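Local atomic coordinates of DNA repair and recombination protein radB (Thermococcus kodakarensis, PDB entry 2CVH), a protein that probably takes part in DNA repair and homologous recombination, binding DNA, with very weak ATPase activity and without promoting strand exchange. Residues P28-K33 / R181-L185; G5-L9 / G215-V219; F57-V63 / A76-L82; C176-R181 / A193-R199. Residue numbers count along the deposited sequence, not the author numbering.

Contact 1 of 4, residues P28-K33 / R181-L185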
loop_
_atom_site.group_PDB
_atom_site.type_symbol
_atom_site.label_atom_id
_atom_site.label_comp_id
_atom_site.label_asym_id
_atom_site.label_seq_id
_atom_site.Cartn_x
_atom_site.Cartn_y
_atom_site.Cartn_z
ATOM N N PRO A 28 -0.752 -8.849 -8.071
ATOM C CA PRO A 28 0.378 -9.783 -8.136
ATOM C C PRO A 28 1.733 -9.067 -8.072
ATOM O O PRO A 28 1.797 -7.830 -8.054
ATOM C CB PRO A 28 0.169 -10.460 -9.487
ATOM C CG PRO A 28 -0.372 -9.361 -10.319
ATOM C CD PRO A 28 -1.364 -8.663 -9.400
ATOM N N TYR A 29 2.816 -9.829 -8.014
ATOM C CA TYR A 29 4.132 -9.199 -7.961
ATOM C C TYR A 29 4.370 -8.465 -9.264
ATOM O O TYR A 29 3.838 -8.850 -10.300
ATOM C CB TYR A 29 5.222 -10.231 -7.684
ATOM C CG TYR A 29 5.066 -10.824 -6.310
ATOM C CD1 TYR A 29 4.380 -12.023 -6.123
ATOM C CD2 TYR A 29 5.564 -10.166 -5.183
ATOM C CE1 TYR A 29 4.195 -12.561 -4.850
ATOM C CE2 TYR A 29 5.382 -10.694 -3.906
ATOM C CZ TYR A 29 4.698 -11.891 -3.748
ATOM O OH TYR A 29 4.524 -12.436 -2.496
ATOM N N ALA A 30 5.107 -7.366 -9.199
ATOM C CA ALA A 30 5.375 -6.550 -10.380
ATOM C C ALA A 30 4.097 -5.894 -10.918
ATOM O O ALA A 30 4.106 -5.304 -12.005
ATOM C CB ALA A 30 6.063 -7.369 -11.466
ATOM N N SER A 31 3.009 -5.960 -10.139
ATOM C CA SER A 31 1.741 -5.333 -10.541
ATOM C C SER A 31 1.942 -3.838 -10.388
ATOM O O SER A 31 1.201 -3.043 -10.973
ATOM C CB SER A 31 0.575 -5.791 -9.650
ATOM O OG SER A 31 0.744 -5.413 -8.276
ATOM N N GLY A 32 2.928 -3.462 -9.562
ATOM C CA GLY A 32 3.230 -2.058 -9.349
ATOM C C GLY A 32 2.777 -1.519 -8.003
ATOM O O GLY A 32 2.868 -0.312 -7.769
ATOM N N LYS A 33 2.293 -2.385 -7.111
ATOM C CA LYS A 33 1.819 -1.934 -5.801
ATOM C C LYS A 33 2.936 -1.350 -4.924
ATOM O O LYS A 33 2.792 -0.249 -4.377
ATOM C CB LYS A 33 1.026 -3.021 -5.092
ATOM C CG LYS A 33 1.721 -4.315 -4.886
ATOM C CD LYS A 33 0.722 -5.351 -4.387
ATOM C CE LYS A 33 1.420 -6.537 -3.760
ATOM N NZ LYS A 33 2.136 -7.410 -4.716
ATOM N N ARG A 181 -7.244 -2.199 -7.077
ATOM C CA ARG A 181 -6.741 -3.476 -7.585
ATOM C C ARG A 181 -5.809 -3.108 -8.742
ATOM O O ARG A 181 -6.148 -2.236 -9.560
ATOM C CB ARG A 181 -7.880 -4.353 -8.113
ATOM C CG ARG A 181 -7.432 -5.759 -8.494
ATOM C CD ARG A 181 -8.547 -6.576 -9.172
ATOM N NE ARG A 181 -8.742 -6.206 -10.573
ATOM C CZ ARG A 181 -9.920 -5.927 -11.132
ATOM N NH1 ARG A 181 -11.036 -5.971 -10.410
ATOM N NH2 ARG A 181 -9.994 -5.618 -12.428
ATOM N N LEU A 182 -4.619 -3.695 -8.782
ATOM C CA LEU A 182 -3.718 -3.382 -9.870
ATOM C C LEU A 182 -3.584 -4.625 -10.737
ATOM O O LEU A 182 -3.358 -5.724 -10.231
ATOM C CB LEU A 182 -2.351 -2.953 -9.341
ATOM C CG LEU A 182 -2.237 -1.864 -8.280
ATOM C CD1 LEU A 182 -0.771 -1.537 -8.143
ATOM C CD2 LEU A 182 -3.005 -0.612 -8.637
ATOM N N ASP A 183 -3.799 -4.468 -12.035
ATOM C CA ASP A 183 -3.674 -5.605 -12.936
ATOM C C ASP A 183 -2.628 -5.314 -13.983
ATOM O O ASP A 183 -2.416 -4.143 -14.352
ATOM C CB ASP A 183 -4.998 -5.873 -13.661
ATOM C CG ASP A 183 -6.112 -6.257 -12.722
ATOM O OD1 ASP A 183 -5.906 -7.106 -11.826
ATOM O OD2 ASP A 183 -7.200 -5.687 -12.890
ATOM N N LYS A 184 -2.049 -6.385 -14.526
ATOM C CA LYS A 184 -1.034 -6.268 -15.580
ATOM C C LYS A 184 -1.633 -6.345 -16.976
ATOM O O LYS A 184 -2.440 -7.232 -17.237
ATOM C CB LYS A 184 -0.042 -7.415 -15.480
ATOM C CG LYS A 184 0.718 -7.492 -14.218
ATOM C CD LYS A 184 1.629 -8.678 -14.257
ATOM C CE LYS A 184 2.496 -8.720 -13.028
ATOM N NZ LYS A 184 3.290 -9.974 -12.941
ATOM N N LEU A 185 -1.287 -5.410 -17.856
ATOM C CA LEU A 185 -1.733 -5.487 -19.247
ATOM C C LEU A 185 -0.620 -6.287 -19.956
ATOM O O LEU A 185 0.523 -6.268 -19.509
ATOM C CB LEU A 185 -1.959 -4.098 -19.835
ATOM C CG LEU A 185 -3.227 -3.414 -19.266
ATOM C CD1 LEU A 185 -3.535 -2.111 -19.968
ATOM C CD2 LEU A 185 -4.414 -4.308 -19.424
#

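Contact 2 of 4, residues G5-L9 / G215-V219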
loop_
_atom_site.group_PDB
_atom_site.type_symbol
_atom_site.label_atom_id
_atom_site.label_comp_id
_atom_site.label_asym_id
_atom_site.label_seq_id
_atom_site.Cartn_x
_atom_site.Cartn_y
_atom_site.Cartn_z
ATOM N N GLY A 5 1.886 10.909 -7.866
ATOM C CA GLY A 5 2.845 11.385 -8.838
ATOM C C GLY A 5 2.430 10.973 -10.228
ATOM O O GLY A 5 3.176 11.176 -11.180
ATOM N N THR A 6 1.203 10.468 -10.339
ATOM C CA THR A 6 0.636 10.015 -11.604
ATOM C C THR A 6 -0.729 10.689 -11.813
ATOM O O THR A 6 -1.634 10.614 -10.956
ATOM C CB THR A 6 0.469 8.507 -11.570
ATOM O OG1 THR A 6 1.688 7.925 -11.087
ATOM C CG2 THR A 6 0.185 7.971 -12.938
ATOM N N LYS A 7 -0.858 11.372 -12.944
ATOM C CA LYS A 7 -2.072 12.096 -13.305
ATOM C C LYS A 7 -3.328 11.198 -13.325
ATOM O O LYS A 7 -4.379 11.577 -12.835
ATOM C CB LYS A 7 -1.835 12.751 -14.666
ATOM C CG LYS A 7 -2.540 14.042 -14.904
ATOM C CD LYS A 7 -3.898 13.848 -15.523
ATOM C CE LYS A 7 -4.592 15.188 -15.733
ATOM N NZ LYS A 7 -5.936 14.981 -16.334
ATOM N N SER A 8 -3.208 9.994 -13.856
ATOM C CA SER A 8 -4.350 9.111 -13.930
ATOM C C SER A 8 -4.756 8.563 -12.579
ATOM O O SER A 8 -5.939 8.520 -12.259
ATOM C CB SER A 8 -4.100 7.960 -14.919
ATOM O OG SER A 8 -3.011 7.125 -14.545
ATOM N N LEU A 9 -3.779 8.076 -11.819
ATOM C CA LEU A 9 -4.032 7.512 -10.499
ATOM C C LEU A 9 -4.624 8.572 -9.557
ATOM O O LEU A 9 -5.504 8.275 -8.772
ATOM C CB LEU A 9 -2.747 6.870 -9.931
ATOM C CG LEU A 9 -2.258 5.568 -10.599
ATOM C CD1 LEU A 9 -0.879 5.131 -10.127
ATOM C CD2 LEU A 9 -3.241 4.448 -10.290
ATOM N N GLY A 215 9.797 4.914 -11.847
ATOM C CA GLY A 215 8.800 4.469 -10.887
ATOM C C GLY A 215 7.526 4.072 -11.622
ATOM O O GLY A 215 7.453 3.016 -12.256
ATOM N N ILE A 216 6.542 4.953 -11.602
ATOM C CA ILE A 216 5.271 4.706 -12.259
ATOM C C ILE A 216 4.911 5.960 -13.001
ATOM O O ILE A 216 5.031 7.065 -12.482
ATOM C CB ILE A 216 4.180 4.313 -11.238
ATOM C CG1 ILE A 216 4.240 2.794 -11.005
ATOM C CG2 ILE A 216 2.801 4.749 -11.724
ATOM C CD1 ILE A 216 3.419 2.316 -9.838
ATOM N N GLU A 217 4.542 5.793 -14.259
ATOM C CA GLU A 217 4.208 6.939 -15.090
ATOM C C GLU A 217 2.886 6.785 -15.812
ATOM O O GLU A 217 2.323 5.698 -15.879
ATOM C CB GLU A 217 5.329 7.181 -16.127
ATOM C CG GLU A 217 6.661 7.512 -15.477
ATOM C CD GLU A 217 7.716 7.936 -16.470
ATOM O OE1 GLU A 217 8.599 7.125 -16.762
ATOM O OE2 GLU A 217 7.685 9.088 -16.941
ATOM N N ASP A 218 2.367 7.910 -16.277
ATOM C CA ASP A 218 1.163 7.893 -17.064
ATOM C C ASP A 218 1.589 7.304 -18.404
ATOM O O ASP A 218 2.759 7.415 -18.813
ATOM C CB ASP A 218 0.633 9.299 -17.242
ATOM C CG ASP A 218 -0.028 9.802 -16.000
ATOM O OD1 ASP A 218 -1.086 9.238 -15.676
ATOM O OD2 ASP A 218 0.530 10.701 -15.331
ATOM N N VAL A 219 0.665 6.615 -19.051
ATOM C CA VAL A 219 0.966 5.997 -20.327
ATOM C C VAL A 219 1.126 7.070 -21.380
ATOM O O VAL A 219 0.848 8.243 -21.139
ATOM C CB VAL A 219 -0.161 5.052 -20.772
ATOM C CG1 VAL A 219 -0.341 3.952 -19.761
ATOM C CG2 VAL A 219 -1.449 5.844 -20.950
HETATM O O HOH W 1 4.734 9.653 -12.683
HETATM O O HOH W 2 2.426 12.519 -13.910
#

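Contact 3 of 4, residues F57-V63 / A76-L82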
loop_
_atom_site.group_PDB
_atom_site.type_symbol
_atom_site.label_atom_id
_atom_site.label_comp_id
_atom_site.label_asym_id
_atom_site.label_seq_id
_atom_site.Cartn_x
_atom_site.Cartn_y
_atom_site.Cartn_z
ATOM N N PHE A 57 10.598 -3.993 -0.420
ATOM C CA PHE A 57 11.220 -2.666 -0.474
ATOM C C PHE A 57 12.645 -2.718 -1.008
ATOM O O PHE A 57 13.476 -3.485 -0.521
ATOM C CB PHE A 57 11.218 -1.995 0.902
ATOM C CG PHE A 57 11.884 -0.661 0.905
ATOM C CD1 PHE A 57 13.246 -0.548 1.152
ATOM C CD2 PHE A 57 11.162 0.483 0.618
ATOM C CE1 PHE A 57 13.878 0.702 1.107
ATOM C CE2 PHE A 57 11.785 1.739 0.572
ATOM C CZ PHE A 57 13.144 1.849 0.815
ATOM N N SER A 58 12.939 -1.865 -1.977
ATOM C CA SER A 58 14.277 -1.845 -2.576
ATOM C C SER A 58 14.877 -0.465 -2.542
ATOM O O SER A 58 14.363 0.438 -3.195
ATOM C CB SER A 58 14.247 -2.320 -4.033
ATOM O OG SER A 58 15.526 -2.191 -4.610
ATOM N N PRO A 59 15.974 -0.290 -1.765
ATOM C CA PRO A 59 16.708 0.969 -1.599
ATOM C C PRO A 59 17.174 1.494 -2.941
ATOM O O PRO A 59 16.981 2.671 -3.250
ATOM C CB PRO A 59 17.890 0.554 -0.722
ATOM C CG PRO A 59 17.303 -0.502 0.154
ATOM C CD PRO A 59 16.501 -1.321 -0.843
ATOM N N GLU A 60 17.748 0.594 -3.746
ATOM C CA GLU A 60 18.250 0.927 -5.091
ATOM C C GLU A 60 17.157 1.451 -6.005
ATOM O O GLU A 60 17.360 2.426 -6.750
ATOM C CB GLU A 60 18.872 -0.295 -5.757
ATOM C CG GLU A 60 20.204 -0.681 -5.193
ATOM C CD GLU A 60 20.120 -1.706 -4.086
ATOM O OE1 GLU A 60 19.038 -1.916 -3.493
ATOM O OE2 GLU A 60 21.172 -2.305 -3.805
ATOM N N ARG A 61 16.000 0.780 -5.955
ATOM C CA ARG A 61 14.838 1.158 -6.757
ATOM C C ARG A 61 14.363 2.561 -6.353
ATOM O O ARG A 61 14.077 3.405 -7.222
ATOM C CB ARG A 61 13.731 0.105 -6.603
ATOM C CG ARG A 61 12.522 0.291 -7.504
ATOM C CD ARG A 61 12.892 0.257 -8.987
ATOM N NE ARG A 61 11.694 0.232 -9.821
ATOM C CZ ARG A 61 11.368 1.163 -10.710
ATOM N NH1 ARG A 61 12.151 2.216 -10.914
ATOM N NH2 ARG A 61 10.221 1.064 -11.364
ATOM N N LEU A 62 14.332 2.834 -5.045
ATOM C CA LEU A 62 13.936 4.159 -4.564
ATOM C C LEU A 62 14.981 5.206 -4.980
ATOM O O LEU A 62 14.639 6.331 -5.341
ATOM C CB LEU A 62 13.767 4.158 -3.051
ATOM C CG LEU A 62 13.340 5.541 -2.555
ATOM C CD1 LEU A 62 11.851 5.758 -2.838
ATOM C CD2 LEU A 62 13.639 5.681 -1.082
ATOM N N VAL A 63 16.259 4.837 -4.886
ATOM C CA VAL A 63 17.373 5.709 -5.301
ATOM C C VAL A 63 17.200 6.027 -6.794
ATOM O O VAL A 63 17.281 7.182 -7.211
ATOM C CB VAL A 63 18.751 4.995 -5.100
ATOM C CG1 VAL A 63 19.875 5.808 -5.713
ATOM C CG2 VAL A 63 19.007 4.768 -3.627
ATOM N N ALA A 76 16.046 11.152 0.287
ATOM C CA ALA A 76 14.862 10.375 -0.050
ATOM C C ALA A 76 14.921 9.055 0.678
ATOM O O ALA A 76 14.021 8.722 1.458
ATOM C CB ALA A 76 14.810 10.147 -1.550
ATOM N N LEU A 77 16.020 8.330 0.486
ATOM C CA LEU A 77 16.192 7.040 1.126
ATOM C C LEU A 77 16.156 7.169 2.635
ATOM O O LEU A 77 15.664 6.273 3.328
ATOM C CB LEU A 77 17.494 6.371 0.662
ATOM C CG LEU A 77 17.763 4.941 1.156
ATOM C CD1 LEU A 77 16.523 4.056 1.011
ATOM C CD2 LEU A 77 18.940 4.333 0.367
ATOM N N SER A 78 16.677 8.277 3.156
ATOM C CA SER A 78 16.690 8.481 4.604
ATOM C C SER A 78 15.289 8.669 5.178
ATOM O O SER A 78 15.062 8.374 6.352
ATOM C CB SER A 78 17.539 9.690 4.980
ATOM O OG SER A 78 18.886 9.461 4.638
ATOM N N ARG A 79 14.349 9.164 4.368
ATOM C CA ARG A 79 13.003 9.378 4.870
ATOM C C ARG A 79 12.230 8.093 5.092
ATOM O O ARG A 79 11.223 8.092 5.780
ATOM C CB ARG A 79 12.236 10.344 3.983
ATOM C CG ARG A 79 12.591 11.789 4.268
ATOM C CD ARG A 79 11.810 12.768 3.425
ATOM N NE ARG A 79 12.168 12.752 2.007
ATOM C CZ ARG A 79 11.482 12.121 1.047
ATOM N NH1 ARG A 79 10.374 11.415 1.326
ATOM N NH2 ARG A 79 11.879 12.238 -0.219
ATOM N N PHE A 80 12.755 6.983 4.593
ATOM C CA PHE A 80 12.078 5.712 4.727
ATOM C C PHE A 80 12.501 4.997 5.976
ATOM O O PHE A 80 13.597 4.438 6.050
ATOM C CB PHE A 80 12.304 4.830 3.482
ATOM C CG PHE A 80 11.360 5.148 2.325
ATOM C CD1 PHE A 80 11.541 6.284 1.537
ATOM C CD2 PHE A 80 10.276 4.329 2.051
ATOM C CE1 PHE A 80 10.648 6.596 0.505
ATOM C CE2 PHE A 80 9.391 4.635 1.020
ATOM C CZ PHE A 80 9.578 5.767 0.253
ATOM N N ILE A 81 11.619 5.034 6.970
ATOM C CA ILE A 81 11.850 4.383 8.250
ATOM C C ILE A 81 11.370 2.931 8.107
ATOM O O ILE A 81 10.166 2.660 8.158
ATOM C CB ILE A 81 11.068 5.089 9.360
ATOM C CG1 ILE A 81 11.315 6.593 9.307
ATOM C CG2 ILE A 81 11.433 4.495 10.707
ATOM C CD1 ILE A 81 12.767 6.989 9.176
ATOM N N LEU A 82 12.309 1.997 7.974
ATOM C CA LEU A 82 11.971 0.606 7.752
ATOM C C LEU A 82 11.825 -0.266 8.948
ATOM O O LEU A 82 12.508 -0.091 9.943
ATOM C CB LEU A 82 12.994 -0.029 6.821
ATOM C CG LEU A 82 13.214 0.628 5.446
ATOM C CD1 LEU A 82 14.507 0.098 4.809
ATOM C CD2 LEU A 82 12.025 0.366 4.546
#

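Contact 4 of 4, residues C176-R181 / A193-R199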
loop_
_atom_site.group_PDB
_atom_site.type_symbol
_atom_site.label_atom_id
_atom_site.label_comp_id
_atom_site.label_asym_id
_atom_site.label_seq_id
_atom_site.Cartn_x
_atom_site.Cartn_y
_atom_site.Cartn_z
ATOM N N CYS A 176 -10.730 -1.314 5.263
ATOM C CA CYS A 176 -10.108 -0.449 4.279
ATOM C C CYS A 176 -11.216 0.228 3.506
ATOM O O CYS A 176 -11.991 -0.421 2.813
ATOM C CB CYS A 176 -9.202 -1.261 3.351
ATOM S SG CYS A 176 -7.796 -2.061 4.207
ATOM N N LYS A 177 -11.343 1.530 3.707
ATOM C CA LYS A 177 -12.370 2.319 3.049
ATOM C C LYS A 177 -12.147 2.437 1.553
ATOM O O LYS A 177 -13.101 2.517 0.780
ATOM C CB LYS A 177 -12.443 3.710 3.681
ATOM C CG LYS A 177 -13.648 3.920 4.614
ATOM C CD LYS A 177 -13.809 2.774 5.592
ATOM C CE LYS A 177 -14.989 2.963 6.498
ATOM N NZ LYS A 177 -15.128 1.719 7.307
ATOM N N ASP A 178 -10.888 2.503 1.153
ATOM C CA ASP A 178 -10.541 2.616 -0.253
ATOM C C ASP A 178 -9.787 1.356 -0.654
ATOM O O ASP A 178 -8.989 0.822 0.129
ATOM C CB ASP A 178 -9.681 3.856 -0.496
ATOM C CG ASP A 178 -10.380 5.139 -0.115
ATOM O OD1 ASP A 178 -11.605 5.089 0.105
ATOM O OD2 ASP A 178 -9.705 6.195 -0.047
ATOM N N ILE A 179 -10.073 0.853 -1.853
ATOM C CA ILE A 179 -9.441 -0.361 -2.336
ATOM C C ILE A 179 -9.114 -0.205 -3.812
ATOM O O ILE A 179 -9.985 0.143 -4.623
ATOM C CB ILE A 179 -10.357 -1.607 -2.147
ATOM C CG1 ILE A 179 -10.755 -1.763 -0.669
ATOM C CG2 ILE A 179 -9.648 -2.873 -2.631
ATOM C CD1 ILE A 179 -11.364 -3.114 -0.318
ATOM N N LEU A 180 -7.849 -0.429 -4.142
ATOM C CA LEU A 180 -7.373 -0.347 -5.510
ATOM C C LEU A 180 -6.807 -1.705 -5.920
ATOM O O LEU A 180 -5.985 -2.303 -5.198
ATOM C CB LEU A 180 -6.258 0.688 -5.619
ATOM C CG LEU A 180 -6.488 2.125 -6.041
ATOM C CD1 LEU A 180 -5.136 2.833 -6.005
ATOM C CD2 LEU A 180 -7.067 2.178 -7.429
ATOM N N ARG A 181 -7.244 -2.199 -7.077
ATOM C CA ARG A 181 -6.741 -3.476 -7.585
ATOM C C ARG A 181 -5.809 -3.108 -8.742
ATOM O O ARG A 181 -6.148 -2.236 -9.560
ATOM C CB ARG A 181 -7.880 -4.353 -8.113
ATOM C CG ARG A 181 -7.432 -5.759 -8.494
ATOM C CD ARG A 181 -8.547 -6.576 -9.172
ATOM N NE ARG A 181 -8.742 -6.206 -10.573
ATOM C CZ ARG A 181 -9.920 -5.927 -11.132
ATOM N NH1 ARG A 181 -11.036 -5.971 -10.410
ATOM N NH2 ARG A 181 -9.994 -5.618 -12.428
ATOM N N ALA A 193 -5.144 0.250 -12.843
ATOM C CA ALA A 193 -5.631 0.162 -11.474
ATOM C C ALA A 193 -7.177 0.292 -11.522
ATOM O O ALA A 193 -7.720 1.062 -12.307
ATOM C CB ALA A 193 -5.028 1.290 -10.614
ATOM N N VAL A 194 -7.875 -0.496 -10.722
ATOM C CA VAL A 194 -9.314 -0.395 -10.676
ATOM C C VAL A 194 -9.696 -0.015 -9.252
ATOM O O VAL A 194 -9.243 -0.644 -8.288
ATOM C CB VAL A 194 -9.991 -1.725 -11.059
ATOM C CG1 VAL A 194 -11.517 -1.576 -11.011
ATOM C CG2 VAL A 194 -9.557 -2.156 -12.456
ATOM N N LEU A 195 -10.451 1.075 -9.139
ATOM C CA LEU A 195 -10.949 1.584 -7.855
ATOM C C LEU A 195 -12.189 0.766 -7.502
ATOM O O LEU A 195 -13.302 1.098 -7.910
ATOM C CB LEU A 195 -11.339 3.051 -7.984
ATOM C CG LEU A 195 -11.622 3.773 -6.675
ATOM C CD1 LEU A 195 -10.437 3.637 -5.713
ATOM C CD2 LEU A 195 -11.906 5.203 -6.962
ATOM N N GLU A 196 -11.982 -0.314 -6.769
ATOM C CA GLU A 196 -13.066 -1.200 -6.387
ATOM C C GLU A 196 -13.901 -0.681 -5.246
ATOM O O GLU A 196 -15.063 -1.064 -5.081
ATOM C CB GLU A 196 -12.500 -2.547 -5.997
ATOM C CG GLU A 196 -11.637 -3.091 -7.058
ATOM C CD GLU A 196 -11.429 -4.536 -6.876
ATOM O OE1 GLU A 196 -11.076 -4.934 -5.746
ATOM O OE2 GLU A 196 -11.662 -5.272 -7.855
ATOM N N ARG A 197 -13.311 0.183 -4.443
ATOM C CA ARG A 197 -14.031 0.700 -3.322
ATOM C C ARG A 197 -13.444 2.023 -2.942
ATOM O O ARG A 197 -12.217 2.205 -2.907
ATOM C CB ARG A 197 -13.944 -0.292 -2.164
ATOM C CG ARG A 197 -14.730 0.141 -0.944
ATOM C CD ARG A 197 -15.409 -1.045 -0.309
ATOM N NE ARG A 197 -14.575 -1.731 0.661
ATOM C CZ ARG A 197 -14.680 -3.024 0.953
ATOM N NH1 ARG A 197 -15.572 -3.797 0.347
ATOM N NH2 ARG A 197 -13.923 -3.537 1.898
ATOM N N HIS A 198 -14.324 2.985 -2.739
ATOM C CA HIS A 198 -13.879 4.287 -2.336
ATOM C C HIS A 198 -15.030 4.955 -1.660
ATOM O O HIS A 198 -16.191 4.610 -1.882
ATOM C CB HIS A 198 -13.418 5.117 -3.515
ATOM C CG HIS A 198 -12.516 6.247 -3.130
ATOM N ND1 HIS A 198 -12.976 7.523 -2.872
ATOM C CD2 HIS A 198 -11.172 6.289 -2.968
ATOM C CE1 HIS A 198 -11.958 8.304 -2.572
ATOM N NE2 HIS A 198 -10.852 7.581 -2.621
ATOM N N ARG A 199 -14.698 5.959 -0.878
ATOM C CA ARG A 199 -15.687 6.673 -0.113
ATOM C C ARG A 199 -16.526 7.673 -0.878
ATOM O O ARG A 199 -17.686 7.887 -0.535
ATOM C CB ARG A 199 -15.002 7.330 1.084
ATOM C CG ARG A 199 -14.412 6.303 2.052
ATOM C CD ARG A 199 -12.920 6.491 2.233
ATOM N NE ARG A 199 -12.591 7.868 2.579
ATOM C CZ ARG A 199 -11.902 8.688 1.798
ATOM N NH1 ARG A 199 -11.462 8.265 0.617
ATOM N NH2 ARG A 199 -11.668 9.933 2.199
#

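Contact 1 of 4, residues P28-K33 / R181-L185
Residues 28-33 carry most of the Walker A loop (P-loop) that links strand 22-26 to helix 33-44, and they rest on the C-terminal part of strand 178-184. The loop opens with a type II turn from Pro28 to Ser31. The Pro28 ring meets the strand edge, with Pro28 CD 3.6 Å from Leu182 O and Pro28 CG 4.0 Å from Lys184 CE. Tyr29 points its CA-to-CB bond away, yet its carbonyl faces the strand: Lys184 NZ donates a weak hydrogen bond of 2.9 Å to Tyr29 O. Ala30, with the positive phi of 66° characteristic of the third position of a type II turn, lies beside the same lysine (Ala30 CB to Lys184 NZ 4.1 Å). The backbones come nearest at Ser31, where Ser31 CA is 5.8 Å from Lys184 CA. Here Ser31 CB lies 4.1 Å from Leu182 CB. Gly32, the N-cap, has a phi of 106°, where a CB would strike the preceding carbonyl. Lys33 begins the helix; Leu182 CD1 comes to 3.3 Å from Lys33 N and 3.8 Å from Lys33 CB, while the ammonium leads away to Gln154 OE1 and Gly27 O. The strand therefore supplies mainly hydrocarbon, packing on the loop through Leu182 CD1 and the Lys184 aliphatic chain, and leaves the polar end of Lys33 turned elsewhere, consistent with the predicted ATP-binding role of this loop.

Contact 2 of 4, residues G5-L9 / G215-V219
Asp218, with 79 Å² buried, dominates the meeting of helix 7-12 with strand 215-218. Its carboxylate reaches the first turn of the helix, where Lys7 N donates to Asp218 OD2 (2.8 Å, 143°) and Ser8 N donates to Asp218 OD1 (2.9 Å, 152°). The N-cap residue, Thr6, makes no capping bond through its own side chain; the amides of Lys7 and Ser8 are instead bonded by Asp218, more than 200 residues away in sequence. The Ser8 hydroxyl has its main partner in Tyr208 O. Thr6 (51 Å²) packs against the acid and Ile216, with Thr6 CG2 3.3 Å from Asp218 OD1 and Thr6 OG1 3.4 Å from Ile216 CG2. A water adds a further link, donating to Gly5 O (3.1 Å) and to Asp218 OD2 (3.0 Å). Ile216 (47 Å²) is the apolar end of the contact: Ile216 CG2 lies 4.0 Å from Leu9 CD1, and its side chain also packs on Thr35 and Leu36 of helix 33-44. Two chain ends are thus joined by a carboxylate accepting from the first two backbone amides of a helix, at the outermost antiparallel strand of the RecA-like ATPase sheet, beside helix 33-44, which follows the P-loop.

Contact 3 of 4, residues F57-V63 / A76-L82
Backbone separation is wide throughout: the nearest CA pairs are Val63 with Leu77 at 6.7 Å and Phe57 with Leu82 at 8.9 Å, and no hydrogen bond crosses between the segments. Residues 57-63 enter a helix at Pro59, and Ser58 caps it, its OG accepting from Arg61 N (3.3 Å, 160°). Residues 76-82 run from the end of helix 73-79 into strand 80-83. Mostly side chains fill the gap, burying 369 Å². Phe57 contributes 74 Å²; Leu82 CD2 sits 3.7 Å from its ring centroid and 11° off the ring normal, a CH-pi contact over the face, whereas Leu77 CD1 approaches the ring edge, 4.0 Å from Phe57 CZ. The Phe57 and Phe80 rings meet obliquely, their centroids 5.3 Å apart and their planes at 37°. Leu62 CD2 wedges between the two elements of the second segment, 3.9 Å from Leu77 CD1 and 3.4 Å from Phe80 CD1. Leu77 CD2 lies 4.1 Å from Pro59 CB and 4.0 Å from Val63 CG2. These residues belong to the crossover connection between parallel neighbouring strands 47-52 and 80-83, the latter outermost in the sheet. Leu38 of helix 33-44 touches both Phe57 and Leu62, and Tyr50 of strand 47-52 meets the Phe57 ring edge-to-face, so the helical connection packs against both sheet and P-loop helix.

Contact 4 of 4, residues C176-R181 / A193-R199
Arg181 lays one face of its guanidinium over Val194 CG2, which lies 3.5 Å from Arg181 NH2, and at the edge of that group Arg181 NH1 forms a salt bridge with Glu196 OE2 (2.7 Å). Asp183 holds Arg181 NE, and Tyr26 OH is bonded to the other Glu196 oxygen. Strands 178-184 and 190-197 form a beta hairpin; the axes of segments 178-181 and 193-197 approach to 4.6 Å, with 148° between their N-to-C directions. Arg181 and Val194 are a hydrogen-bonded pair (Arg181 N to Val194 O 2.8 Å; Val194 N to Arg181 O 2.7 Å), and Leu180 and Leu195 a non-hydrogen-bonded one. The register then slips by one residue: Glu196 and Arg197 both face Ile179 in a classic bulge, where Ile179 O accepts weakly from Glu196 N (3.0 Å) and Arg197 N (3.3 Å), while Ile179 N donates to Arg197 O at 2.7 Å. On the face with Arg181, the Arg197 guanidinium covers Ile179 CD1 and makes a cation-pi contact with Tyr174. On the other, Leu180 CD2 packs on Ala193 CB (3.9 Å) and Leu195 CD1 (4.1 Å). A salt bridge joins Asp178 OD2 to Arg199 NH1 (2.8 Å). Backbone bonding thus fixes the register, one face sets charge over aliphatic groups, and the Leu180, Ala193 and Leu195 patch is apolar where Leu9 and Leu12 of helix 7-12 touch it, with the Asp178-Arg199 ion pair at its end.

Contact 4 is the most thoroughly buried, a hairpin inside the sheet held by backbone bonds and ion pairs; the other three are only partly buried and join loops or helices to the sheet. Contacts 1 and 4 share Arg181 and strand 178-184, contact 4 using its N-terminal part and contact 1 its C-terminal part. Contact 2 reaches both by van der Waals packing, Ile216 CD1 lying 3.4 Å from Gly32 O and Leu9 CD2 3.6 Å from Ala193 CB. Contact 3, held by hydrocarbon and aromatic packing, lies across the chain's centre from contact 4, their centres about 26 Å apart, at the parallel edge of the sheet, whereas contact 2 ties a helix start to the antiparallel edge through carboxylate-amide hydrogen bonds.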